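Local coordinates for protein 3-chlorocatechol 1,2-dioxygenase (Rhodococcus opacus, PDB 2BOY) that probably catalyses, with a bound ferric iron, the intradiol cleavage of catechols, 3-chlorocatechol among them, in the breakdown of chlorinated aromatic compounds, at residues G147-D152 / F157-I162; D233-Q238 / H242-Y247. All coordinates share one frame; numbering follows the deposited sequence.

Contact 1 (G147-D152 / F157-I162); sequences GKIRTD and FTLRTI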
ATOM      1  N   GLY A 147     -16.365  27.748   1.251  1.00 17.35           N
ATOM      2  CA  GLY A 147     -16.692  28.913   2.061  1.00 18.24           C
ATOM      3  C   GLY A 147     -16.927  28.593   3.525  1.00 18.02           C
ATOM      4  O   GLY A 147     -17.287  27.449   3.874  1.00 18.61           O
ATOM      5  N   LYS A 148     -16.797  29.619   4.352  1.00 18.61           N
ATOM      6  CA  LYS A 148     -17.094  29.509   5.775  1.00 19.73           C
ATOM      7  C   LYS A 148     -18.284  30.399   6.111  1.00 19.79           C
ATOM      8  O   LYS A 148     -18.341  31.552   5.685  1.00 19.54           O
ATOM      9  CB  LYS A 148     -15.901  29.961   6.602  1.00 19.94           C
ATOM     10  CG  LYS A 148     -14.700  29.045   6.432  1.00 23.06           C
ATOM     11  CD  LYS A 148     -13.519  29.627   7.116  1.00 26.74           C
ATOM     12  CE  LYS A 148     -12.380  28.636   7.189  1.00 27.74           C
ATOM     13  NZ  LYS A 148     -11.359  29.265   8.018  1.00 28.67           N
ATOM     14  N   ILE A 149     -19.199  29.862   6.906  1.00 20.96           N
ATOM     15  CA  ILE A 149     -20.359  30.595   7.395  1.00 22.76           C
ATOM     16  C   ILE A 149     -20.526  30.331   8.891  1.00 24.19           C
ATOM     17  O   ILE A 149     -19.817  29.479   9.480  1.00 24.10           O
ATOM     18  CB  ILE A 149     -21.596  30.122   6.661  1.00 22.96           C
ATOM     19  CG1 ILE A 149     -21.635  28.609   6.717  1.00 23.84           C
ATOM     20  CG2 ILE A 149     -21.526  30.544   5.182  1.00 23.39           C
ATOM     21  CD1 ILE A 149     -22.957  28.014   6.416  1.00 28.56           C
ATOM     22  N   ARG A 150     -21.427  31.089   9.504  1.00 23.07           N
ATOM     23  CA  ARG A 150     -21.665  31.005  10.947  1.00 24.74           C
ATOM     24  C   ARG A 150     -23.162  30.866  11.143  1.00 23.59           C
ATOM     25  O   ARG A 150     -23.911  31.506  10.405  1.00 25.65           O
ATOM     26  CB  ARG A 150     -21.242  32.309  11.633  1.00 25.24           C
ATOM     27  CG  ARG A 150     -19.742  32.559  11.727  1.00 31.87           C
ATOM     28  CD  ARG A 150     -19.463  33.993  12.205  1.00 38.89           C
ATOM     29  NE  ARG A 150     -18.364  34.117  13.174  1.00 45.99           N
ATOM     30  CZ  ARG A 150     -18.514  34.050  14.494  1.00 48.68           C
ATOM     31  NH1 ARG A 150     -19.703  33.799  15.026  1.00 50.06           N
ATOM     32  NH2 ARG A 150     -17.461  34.211  15.288  1.00 52.74           N
ATOM     33  N   THR A 151     -23.617  30.096  12.138  1.00 22.19           N
ATOM     34  CA  THR A 151     -25.034  30.136  12.496  1.00 21.58           C
ATOM     35  C   THR A 151     -25.322  31.465  13.180  1.00 21.74           C
ATOM     36  O   THR A 151     -24.420  32.035  13.860  1.00 20.88           O
ATOM     37  CB  THR A 151     -25.450  29.000  13.448  1.00 21.22           C
ATOM     38  OG1 THR A 151     -24.615  28.991  14.632  1.00 18.89           O
ATOM     39  CG2 THR A 151     -25.248  27.620  12.763  1.00 22.92           C
ATOM     40  N   ASP A 152     -26.571  31.910  13.042  1.00 20.50           N
ATOM     41  CA  ASP A 152     -27.023  33.162  13.645  1.00 20.57           C
ATOM     42  C   ASP A 152     -27.496  32.905  15.076  1.00 21.21           C
ATOM     43  O   ASP A 152     -27.267  31.806  15.607  1.00 21.59           O
ATOM     44  CB  ASP A 152     -28.102  33.826  12.761  1.00 19.60           C
ATOM     45  CG  ASP A 152     -29.377  33.013  12.633  1.00 18.95           C
ATOM     46  OD1 ASP A 152     -29.709  32.120  13.494  1.00 18.68           O
ATOM     47  OD2 ASP A 152     -30.155  33.213  11.648  1.00 22.51           O
ATOM     48  N   PHE A 157     -28.844  29.315   9.249  1.00 17.78           N
ATOM     49  CA  PHE A 157     -28.232  30.064   8.147  1.00 17.49           C
ATOM     50  C   PHE A 157     -28.956  29.620   6.883  1.00 17.90           C
ATOM     51  O   PHE A 157     -29.601  28.548   6.836  1.00 17.49           O
ATOM     52  CB  PHE A 157     -26.700  29.774   8.014  1.00 17.64           C
ATOM     53  CG  PHE A 157     -26.375  28.321   7.709  1.00 17.45           C
ATOM     54  CD1 PHE A 157     -26.380  27.846   6.396  1.00 18.55           C
ATOM     55  CD2 PHE A 157     -26.099  27.426   8.730  1.00 18.60           C
ATOM     56  CE1 PHE A 157     -26.084  26.516   6.114  1.00 17.21           C
ATOM     57  CE2 PHE A 157     -25.807  26.075   8.469  1.00 16.70           C
ATOM     58  CZ  PHE A 157     -25.773  25.621   7.158  1.00 20.61           C
ATOM     59  N   THR A 158     -28.828  30.450   5.851  1.00 18.36           N
ATOM     60  CA  THR A 158     -29.353  30.136   4.535  1.00 18.93           C
ATOM     61  C   THR A 158     -28.171  30.289   3.629  1.00 19.84           C
ATOM     62  O   THR A 158     -27.451  31.302   3.720  1.00 19.99           O
ATOM     63  CB  THR A 158     -30.440  31.176   4.154  1.00 20.53           C
ATOM     64  OG1 THR A 158     -31.605  30.975   4.981  1.00 21.21           O
ATOM     65  CG2 THR A 158     -30.952  30.938   2.737  1.00 21.76           C
ATOM     66  N   LEU A 159     -27.958  29.308   2.756  1.00 18.71           N
ATOM     67  CA  LEU A 159     -26.776  29.319   1.884  1.00 19.16           C
ATOM     68  C   LEU A 159     -27.217  29.111   0.441  1.00 19.98           C
ATOM     69  O   LEU A 159     -27.970  28.163   0.158  1.00 20.03           O
ATOM     70  CB  LEU A 159     -25.784  28.223   2.331  1.00 17.43           C
ATOM     71  CG  LEU A 159     -24.506  28.003   1.471  1.00 18.41           C
ATOM     72  CD1 LEU A 159     -23.642  29.245   1.486  1.00 18.38           C
ATOM     73  CD2 LEU A 159     -23.717  26.795   1.964  1.00 18.37           C
ATOM     74  N   ARG A 160     -26.760  29.993  -0.460  1.00 19.34           N
ATOM     75  CA  ARG A 160     -27.021  29.807  -1.880  1.00 20.34           C
ATOM     76  C   ARG A 160     -25.819  29.173  -2.601  1.00 20.64           C
ATOM     77  O   ARG A 160     -24.679  29.630  -2.488  1.00 21.14           O
ATOM     78  CB  ARG A 160     -27.376  31.138  -2.558  1.00 20.84           C
ATOM     79  CG  ARG A 160     -27.548  31.027  -4.061  1.00 24.83           C
ATOM     80  CD  ARG A 160     -28.107  32.285  -4.758  1.00 33.66           C
ATOM     81  NE  ARG A 160     -27.368  32.538  -6.007  1.00 41.76           N
ATOM     82  CZ  ARG A 160     -26.711  33.676  -6.287  1.00 47.08           C
ATOM     83  NH1 ARG A 160     -26.725  34.689  -5.426  1.00 49.46           N
ATOM     84  NH2 ARG A 160     -26.048  33.817  -7.439  1.00 47.07           N
ATOM     85  N   THR A 161     -26.089  28.137  -3.371  1.00 19.18           N
ATOM     86  CA  THR A 161     -25.048  27.505  -4.133  1.00 19.53           C
ATOM     87  C   THR A 161     -25.680  26.889  -5.377  1.00 20.52           C
ATOM     88  O   THR A 161     -26.755  27.335  -5.811  1.00 20.33           O
ATOM     89  CB  THR A 161     -24.275  26.523  -3.217  1.00 18.77           C
ATOM     90  OG1 THR A 161     -23.205  25.958  -3.928  1.00 18.30           O
ATOM     91  CG2 THR A 161     -25.145  25.338  -2.738  1.00 18.10           C
ATOM     92  N   ILE A 162     -24.985  25.945  -5.988  1.00 21.39           N
ATOM     93  CA  ILE A 162     -25.483  25.220  -7.139  1.00 23.62           C
ATOM     94  C   ILE A 162     -25.441  23.750  -6.753  1.00 22.69           C
ATOM     95  O   ILE A 162     -24.653  23.388  -5.888  1.00 23.40           O
ATOM     96  CB  ILE A 162     -24.609  25.621  -8.369  1.00 23.54           C
ATOM     97  CG1 ILE A 162     -25.303  26.803  -9.074  1.00 27.07           C
ATOM     98  CG2 ILE A 162     -24.362  24.476  -9.317  1.00 27.23           C
ATOM     99  CD1 ILE A 162     -24.346  27.758  -9.783  1.00 34.64           C
TER
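Ile149 meets Phe157 with a single methyl group set squarely on the aromatic face. CD1 stands 3.4 Å above the plane of the Phe157 ring and almost over its centre, 14° off the ring normal, which makes this a CH-pi contact with the end of an aliphatic chain as donor. The two side chains cross at about a right angle, and all six ring carbons lie within 4.0 Å of Ile149 CD1, the nearest being Phe157 CD1 at 3.4 Å. The torsions explain the meeting: Ile149 places CG1 between its own N and carbonyl carbon (chi1 50°), and Phe157 does the same with CG, which brings methyl and ring together in the gap between the strands.

Thr151 comes to the same ring from another direction. Its CG2 sits at the ring edge, near the plane, 4.1 Å from Phe157 CD2, so ring face and ring edge are touched by different residues. The hydroxyl of Thr151 is engaged elsewhere, with OG1 hydrogen-bonded to the backbone at Leu117 and Val120. Beyond the ring, the other branch of Ile149 brushes Leu159, two residues along from Phe157, with Ile149 CG2 4.5 Å from Leu159 CD1, a loose apolar touch.

No hydrogen bond joins the two segments. Their strand axes come no closer than 8.3 Å and run at an angle of 157°, a nearly antiparallel course in which side chains make most of the contact, as between the layers of a beta sandwich. Strand 146-150 bonds instead to strand 121-125, which also packs Leu122 on Phe157 and Met124 on Leu159. Strand 156-162 pairs with strand 102-110, from which Val109 reaches Thr151, while Tyr90 from a loop packs against Ile149.

Contact 2 (D233-Q238 / H242-Y247); sequences DKIEAQ and HFETSY
Asp233 and Glu244 form one hydrogen-bonded pair of an antiparallel ladder, and Ile235 and His242 form the next. Four backbone bonds result. The shortest, Ile235 N to His242 O, measures 2.7 Å; Asp233 N to Glu244 O is nearly straight, at 174°. Between them Lys234 and Phe243 make a non-hydrogen-bonded pair, where Phe243 CA lies 3.2 Å from Asp233 O in a CA-H...O contact.

The apolar contacts divide between the two faces of the hairpin. On one, Ile235 lies over the imidazole of His242, its CB 3.6 Å above the ring plane and displaced toward the rim, a CH-pi contact centred near NE2. The His242 ring comes beneath Ile235 because CG is turned between the backbone N and carbonyl carbon (chi1 70°). Replacing His242 by an alanine is likely to leave the side chain of Ile235 without the ring beneath it and open a gap there. On the opposite face Lys234 passes Phe243 obliquely, Lys234 CG 3.8 Å from Phe243 CE1.

Polar side chains complete the contact. Lys234 continues past the ring to a salt bridge with Glu236 in its own strand, NZ to OE2 3.0 Å. A water donates to both Asp233 OD2 and Glu244 OE1, and these two oxygens are 5.1 Å apart.

Backbone bonds thus set the register of this beta hairpin, while the residues that touch across it are exposed or partly exposed and a water bridges two of them. That water probably eases the repulsion between the two acids, for Arg106 makes only a long, weak ion pair with Glu244.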
ATOM      1  N   ASP A 233     -36.896  20.310  -2.870  1.00 26.51           N
ATOM      2  CA  ASP A 233     -38.170  20.842  -3.365  1.00 28.96           C
ATOM      3  C   ASP A 233     -37.909  21.773  -4.533  1.00 29.66           C
ATOM      4  O   ASP A 233     -37.062  22.659  -4.457  1.00 29.75           O
ATOM      5  CB  ASP A 233     -38.911  21.593  -2.258  1.00 29.42           C
ATOM      6  CG  ASP A 233     -39.387  20.667  -1.137  1.00 33.59           C
ATOM      7  OD1 ASP A 233     -39.580  19.456  -1.411  1.00 35.47           O
ATOM      8  OD2 ASP A 233     -39.609  21.059   0.036  1.00 37.56           O
ATOM      9  N   LYS A 234     -38.624  21.567  -5.629  1.00 30.19           N
ATOM     10  CA  LYS A 234     -38.470  22.433  -6.788  1.00 32.66           C
ATOM     11  C   LYS A 234     -39.337  23.671  -6.614  1.00 33.70           C
ATOM     12  O   LYS A 234     -40.550  23.561  -6.454  1.00 33.27           O
ATOM     13  CB  LYS A 234     -38.872  21.679  -8.057  1.00 33.15           C
ATOM     14  CG  LYS A 234     -38.379  22.312  -9.342  1.00 35.82           C
ATOM     15  CD  LYS A 234     -38.796  21.483 -10.548  1.00 41.14           C
ATOM     16  CE  LYS A 234     -38.364  22.167 -11.826  1.00 43.50           C
ATOM     17  NZ  LYS A 234     -39.389  22.026 -12.924  1.00 48.89           N
ATOM     18  N   ILE A 235     -38.712  24.841  -6.650  1.00 35.11           N
ATOM     19  CA  ILE A 235     -39.415  26.126  -6.506  1.00 37.80           C
ATOM     20  C   ILE A 235     -39.425  26.877  -7.829  1.00 40.17           C
ATOM     21  O   ILE A 235     -38.379  27.252  -8.343  1.00 39.65           O
ATOM     22  CB  ILE A 235     -38.740  27.017  -5.427  1.00 37.39           C
ATOM     23  CG1 ILE A 235     -38.615  26.303  -4.062  1.00 38.20           C
ATOM     24  CG2 ILE A 235     -39.437  28.404  -5.343  1.00 38.04           C
ATOM     25  CD1 ILE A 235     -39.873  25.605  -3.553  1.00 38.21           C
ATOM     26  N   GLU A 236     -40.605  27.082  -8.395  1.00 44.10           N
ATOM     27  CA  GLU A 236     -40.712  27.863  -9.638  1.00 48.04           C
ATOM     28  C   GLU A 236     -41.114  29.291  -9.304  1.00 49.75           C
ATOM     29  O   GLU A 236     -42.276  29.538  -8.966  1.00 50.70           O
ATOM     30  CB  GLU A 236     -41.716  27.231 -10.605  1.00 48.18           C
ATOM     31  CG  GLU A 236     -41.072  26.762 -11.895  1.00 51.03           C
ATOM     32  CD  GLU A 236     -41.167  25.259 -12.100  1.00 55.42           C
ATOM     33  OE1 GLU A 236     -41.756  24.558 -11.232  1.00 56.02           O
ATOM     34  OE2 GLU A 236     -40.647  24.773 -13.142  1.00 57.33           O
ATOM     35  N   ALA A 237     -40.159  30.219  -9.374  1.00 51.88           N
ATOM     36  CA  ALA A 237     -40.438  31.620  -9.029  1.00 53.98           C
ATOM     37  C   ALA A 237     -39.305  32.636  -9.179  1.00 55.18           C
ATOM     38  O   ALA A 237     -38.457  32.756  -8.280  1.00 55.89           O
ATOM     39  N   GLN A 238     -39.308  33.340 -10.322  1.00 56.04           N
ATOM     40  CA  GLN A 238     -38.562  34.597 -10.573  1.00 56.62           C
ATOM     41  C   GLN A 238     -37.013  34.647 -10.517  1.00 56.74           C
ATOM     42  O   GLN A 238     -36.436  34.891  -9.445  1.00 57.15           O
ATOM     43  N   HIS A 242     -35.674  26.741  -9.034  1.00 34.92           N
ATOM     44  CA  HIS A 242     -34.508  26.402  -8.254  1.00 31.80           C
ATOM     45  C   HIS A 242     -34.934  25.325  -7.269  1.00 29.12           C
ATOM     46  O   HIS A 242     -36.115  24.902  -7.264  1.00 26.80           O
ATOM     47  CB  HIS A 242     -33.863  27.633  -7.590  1.00 32.51           C
ATOM     48  CG  HIS A 242     -34.674  28.238  -6.483  1.00 35.32           C
ATOM     49  ND1 HIS A 242     -35.369  29.419  -6.631  1.00 38.78           N
ATOM     50  CD2 HIS A 242     -34.878  27.843  -5.201  1.00 35.78           C
ATOM     51  CE1 HIS A 242     -35.988  29.715  -5.501  1.00 37.35           C
ATOM     52  NE2 HIS A 242     -35.720  28.766  -4.622  1.00 37.43           N
ATOM     53  N   PHE A 243     -33.976  24.856  -6.477  1.00 25.03           N
ATOM     54  CA  PHE A 243     -34.219  23.781  -5.537  1.00 23.57           C
ATOM     55  C   PHE A 243     -33.943  24.305  -4.165  1.00 23.46           C
ATOM     56  O   PHE A 243     -33.056  25.152  -4.002  1.00 23.47           O
ATOM     57  CB  PHE A 243     -33.345  22.585  -5.883  1.00 23.26           C
ATOM     58  CG  PHE A 243     -33.720  21.980  -7.209  1.00 25.95           C
ATOM     59  CD1 PHE A 243     -34.769  21.076  -7.291  1.00 27.55           C
ATOM     60  CD2 PHE A 243     -33.108  22.414  -8.378  1.00 31.28           C
ATOM     61  CE1 PHE A 243     -35.166  20.541  -8.550  1.00 32.48           C
ATOM     62  CE2 PHE A 243     -33.503  21.908  -9.637  1.00 34.28           C
ATOM     63  CZ  PHE A 243     -34.523  20.975  -9.718  1.00 32.60           C
ATOM     64  N   GLU A 244     -34.689  23.792  -3.206  1.00 22.79           N
ATOM     65  CA  GLU A 244     -34.489  24.140  -1.811  1.00 23.53           C
ATOM     66  C   GLU A 244     -34.416  22.876  -0.964  1.00 22.54           C
ATOM     67  O   GLU A 244     -35.074  21.863  -1.256  1.00 21.63           O
ATOM     68  CB  GLU A 244     -35.626  25.050  -1.372  1.00 24.00           C
ATOM     69  CG  GLU A 244     -35.700  25.328   0.098  1.00 30.59           C
ATOM     70  CD  GLU A 244     -36.958  26.137   0.405  1.00 36.94           C
ATOM     71  OE1 GLU A 244     -37.807  25.637   1.185  1.00 42.16           O
ATOM     72  OE2 GLU A 244     -37.109  27.243  -0.174  1.00 38.47           O
ATOM     73  N   THR A 245     -33.603  22.935   0.085  1.00 21.07           N
ATOM     74  CA  THR A 245     -33.472  21.805   1.000  1.00 20.89           C
ATOM     75  C   THR A 245     -33.152  22.318   2.414  1.00 20.39           C
ATOM     76  O   THR A 245     -32.794  23.459   2.566  1.00 18.82           O
ATOM     77  CB  THR A 245     -32.416  20.817   0.452  1.00 20.68           C
ATOM     78  OG1 THR A 245     -32.501  19.582   1.183  1.00 22.27           O
ATOM     79  CG2 THR A 245     -30.972  21.306   0.716  1.00 19.96           C
ATOM     80  N   SER A 246     -33.332  21.473   3.433  1.00 20.80           N
ATOM     81  CA  SER A 246     -33.202  21.884   4.828  1.00 21.79           C
ATOM     82  C   SER A 246     -32.478  20.746   5.490  1.00 20.56           C
ATOM     83  O   SER A 246     -32.686  19.574   5.132  1.00 20.91           O
ATOM     84  CB  SER A 246     -34.574  22.011   5.514  1.00 21.40           C
ATOM     85  OG  SER A 246     -35.298  23.085   4.941  1.00 30.57           O
ATOM     86  N   TYR A 247     -31.635  21.078   6.449  1.00 20.07           N
ATOM     87  CA  TYR A 247     -30.980  20.057   7.263  1.00 19.52           C
ATOM     88  C   TYR A 247     -30.724  20.582   8.651  1.00 18.85           C
ATOM     89  O   TYR A 247     -30.378  21.747   8.822  1.00 19.24           O
ATOM     90  CB  TYR A 247     -29.637  19.596   6.662  1.00 18.79           C
ATOM     91  CG  TYR A 247     -29.104  18.336   7.315  1.00 18.84           C
ATOM     92  CD1 TYR A 247     -29.630  17.066   6.991  1.00 20.96           C
ATOM     93  CD2 TYR A 247     -28.090  18.414   8.254  1.00 19.79           C
ATOM     94  CE1 TYR A 247     -29.154  15.894   7.625  1.00 20.78           C
ATOM     95  CE2 TYR A 247     -27.601  17.297   8.879  1.00 20.33           C
ATOM     96  CZ  TYR A 247     -28.144  16.029   8.564  1.00 22.33           C
ATOM     97  OH  TYR A 247     -27.628  14.917   9.189  1.00 22.44           O
TER
HETATM   98  O   HOH W   1     -39.711  23.714   0.585  1.00 48.37           O

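Contact 1 closes before contact 2 opens along the chain, and both lie in the dioxygenase part of the protein. Their centres are 16 Å apart and their nearest atoms about 6 Å, without touching. Strand 102-110 ties 157-162 to 242-247, pairing antiparallel with the first and parallel with the second, and 147-152 enters the same mixed sheet through strand 121-125. They illustrate two ways of joining strands, side chains across a buried interval in contact 1 and backbone bonds in the surface hairpin of contact 2. Contact 1 lies nearer the iron site, though not at it, the side chain of Leu159 being about 10 Å from that of His193, whereas contact 2 is remote from it.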